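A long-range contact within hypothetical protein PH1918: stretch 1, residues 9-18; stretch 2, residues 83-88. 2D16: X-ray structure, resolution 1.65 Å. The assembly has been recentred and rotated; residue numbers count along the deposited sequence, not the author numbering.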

# COMPACT_ATOMS: atom_id res chain seq x y z
N ILE A 9 22.50 13.35 -51.72
CA ILE A 9 22.19 12.17 -50.92
C ILE A 9 20.85 11.62 -51.39
O ILE A 9 19.86 12.35 -51.46
CB ILE A 9 22.09 12.50 -49.42
CG1 ILE A 9 23.46 12.89 -48.87
CG2 ILE A 9 21.50 11.31 -48.66
CD1 ILE A 9 24.50 11.77 -48.96
N GLU A 10 20.83 10.33 -51.72
CA GLU A 10 19.60 9.68 -52.17
C GLU A 10 18.92 9.06 -50.96
O GLU A 10 19.48 8.18 -50.30
CB GLU A 10 19.91 8.57 -53.19
CG GLU A 10 18.66 8.01 -53.87
CD GLU A 10 18.93 6.76 -54.69
OE1 GLU A 10 20.01 6.67 -55.31
OE2 GLU A 10 18.06 5.87 -54.72
N LYS A 11 17.72 9.53 -50.65
CA LYS A 11 16.97 9.01 -49.51
C LYS A 11 15.49 9.32 -49.66
O LYS A 11 15.11 10.34 -50.22
CB LYS A 11 17.50 9.63 -48.21
CG LYS A 11 17.43 11.16 -48.17
CD LYS A 11 17.91 11.69 -46.84
CE LYS A 11 18.07 13.21 -46.86
NZ LYS A 11 16.80 13.92 -47.17
N PRO A 12 14.63 8.43 -49.16
CA PRO A 12 13.19 8.68 -49.27
C PRO A 12 12.74 9.78 -48.30
O PRO A 12 13.44 10.10 -47.34
CB PRO A 12 12.58 7.32 -48.95
CG PRO A 12 13.66 6.30 -49.02
CD PRO A 12 14.89 7.08 -48.63
N GLU A 13 11.59 10.36 -48.59
CA GLU A 13 11.03 11.42 -47.76
C GLU A 13 10.85 10.92 -46.33
O GLU A 13 10.45 9.78 -46.11
CB GLU A 13 9.68 11.86 -48.33
CG GLU A 13 9.09 13.10 -47.69
CD GLU A 13 7.77 13.51 -48.33
OE1 GLU A 13 7.73 13.68 -49.57
OE2 GLU A 13 6.77 13.66 -47.59
N GLY A 14 11.18 11.77 -45.36
CA GLY A 14 11.03 11.39 -43.97
C GLY A 14 12.23 10.69 -43.35
O GLY A 14 12.34 10.60 -42.13
N VAL A 15 13.14 10.19 -44.19
CA VAL A 15 14.32 9.50 -43.68
C VAL A 15 15.40 10.50 -43.31
O VAL A 15 15.68 11.44 -44.05
CB VAL A 15 14.86 8.49 -44.72
CG1 VAL A 15 16.25 8.00 -44.33
CG2 VAL A 15 13.91 7.32 -44.82
N GLU A 16 16.00 10.30 -42.13
CA GLU A 16 17.05 11.19 -41.63
C GLU A 16 18.42 10.67 -42.05
O GLU A 16 18.66 9.47 -42.04
CB GLU A 16 17.01 11.24 -40.10
CG GLU A 16 15.66 11.59 -39.48
CD GLU A 16 15.39 13.08 -39.42
OE1 GLU A 16 16.35 13.88 -39.56
OE2 GLU A 16 14.22 13.47 -39.21
N VAL A 17 19.31 11.58 -42.43
CA VAL A 17 20.66 11.19 -42.82
C VAL A 17 21.68 11.83 -41.88
O VAL A 17 21.51 12.97 -41.44
CB VAL A 17 20.99 11.61 -44.28
CG1 VAL A 17 20.96 13.12 -44.42
CG2 VAL A 17 22.37 11.07 -44.67
N ILE A 18 22.72 11.07 -41.55
CA ILE A 18 23.79 11.55 -40.69
C ILE A 18 25.09 11.12 -41.37
O ILE A 18 25.27 9.95 -41.69
CB ILE A 18 23.73 10.92 -39.28
CG1 ILE A 18 22.38 11.20 -38.63
CG2 ILE A 18 24.85 11.51 -38.41
CD1 ILE A 18 22.19 10.52 -37.28
N PHE A 83 31.39 7.69 -42.73
CA PHE A 83 30.28 6.78 -42.50
C PHE A 83 28.97 7.50 -42.78
O PHE A 83 28.86 8.72 -42.59
CB PHE A 83 30.30 6.18 -41.08
CG PHE A 83 30.16 7.18 -39.96
CD1 PHE A 83 28.91 7.59 -39.52
CD2 PHE A 83 31.29 7.67 -39.31
CE1 PHE A 83 28.77 8.47 -38.44
CE2 PHE A 83 31.17 8.55 -38.22
CZ PHE A 83 29.91 8.95 -37.79
N VAL A 84 28.00 6.75 -43.28
CA VAL A 84 26.69 7.29 -43.62
C VAL A 84 25.60 6.50 -42.92
O VAL A 84 25.57 5.27 -42.97
CB VAL A 84 26.42 7.21 -45.14
CG1 VAL A 84 25.01 7.72 -45.44
CG2 VAL A 84 27.46 8.02 -45.91
N ILE A 85 24.69 7.22 -42.26
CA ILE A 85 23.58 6.60 -41.57
C ILE A 85 22.27 7.12 -42.13
O ILE A 85 22.11 8.32 -42.32
CB ILE A 85 23.58 6.93 -40.05
CG1 ILE A 85 24.89 6.45 -39.41
CG2 ILE A 85 22.38 6.28 -39.38
CD1 ILE A 85 25.08 6.97 -38.00
N LEU A 86 21.35 6.21 -42.42
CA LEU A 86 20.02 6.58 -42.91
C LEU A 86 19.09 5.88 -41.94
O LEU A 86 19.16 4.66 -41.77
CB LEU A 86 19.79 6.09 -44.34
CG LEU A 86 20.58 6.81 -45.44
CD1 LEU A 86 20.29 6.18 -46.79
CD2 LEU A 86 20.19 8.29 -45.46
N MET A 87 18.22 6.64 -41.28
CA MET A 87 17.33 6.06 -40.29
C MET A 87 15.92 6.63 -40.29
O MET A 87 15.65 7.69 -40.87
CB MET A 87 17.92 6.27 -38.89
CG MET A 87 17.94 7.74 -38.48
SD MET A 87 18.64 8.06 -36.85
CE MET A 87 17.99 9.70 -36.51
N LYS A 88 15.03 5.91 -39.63
CA LYS A 88 13.64 6.31 -39.46
C LYS A 88 13.21 5.82 -38.08
O LYS A 88 13.90 5.00 -37.46
CB LYS A 88 12.76 5.71 -40.56
CG LYS A 88 12.75 4.20 -40.63
CD LYS A 88 11.84 3.74 -41.77
CE LYS A 88 11.76 2.22 -41.85
NZ LYS A 88 10.83 1.77 -42.94

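Strand 83-88 pairs in antiparallel fashion with strand 16-18, and together the two stretches bury 547 Å² of surface. At the start of stretch 2, Phe83 contributes little, but Val84 packs CG1 at 4.3 Å from Val17 CG2, and its CA lies 3.6 Å from Ile18 O in a CA-H...O contact. Ile85 forms a hydrogen-bonded pair with Ile18: Ile85 N donates to Ile18 O at 2.8 Å, and Ile18 N donates to Ile85 O at 2.9 Å. Their branched side chains share one face of the sheet, with the two CB atoms 4.1 Å apart. Leu86 sits opposite Val17 in a non-hydrogen-bonded pair, where the CA atoms approach to 4.7 Å. On this other face its m,t rotamer carries CD2 to 3.6 Å from Val17 CB and 4.1 Å from Lys11 CB, while Leu86 CB meets Val15 CG1 at 4.0 Å; a single leucine thus joins the strand to the preceding loop. Met87 and Glu16 form the second hydrogen-bonded pair, Met87 N donating to Glu16 O at 3.0 Å and Glu16 N to Met87 O at 2.9 Å. Its unbranched side chain rises from the face it shares with Ile85 and leans across toward stretch 1, placing SD 4.3 Å from Ile18 CD1. The CA-to-CB bond of Lys88 points sideways, and the extended chain carries NZ far from stretch 1, where it remains exposed, as suits a charged residue.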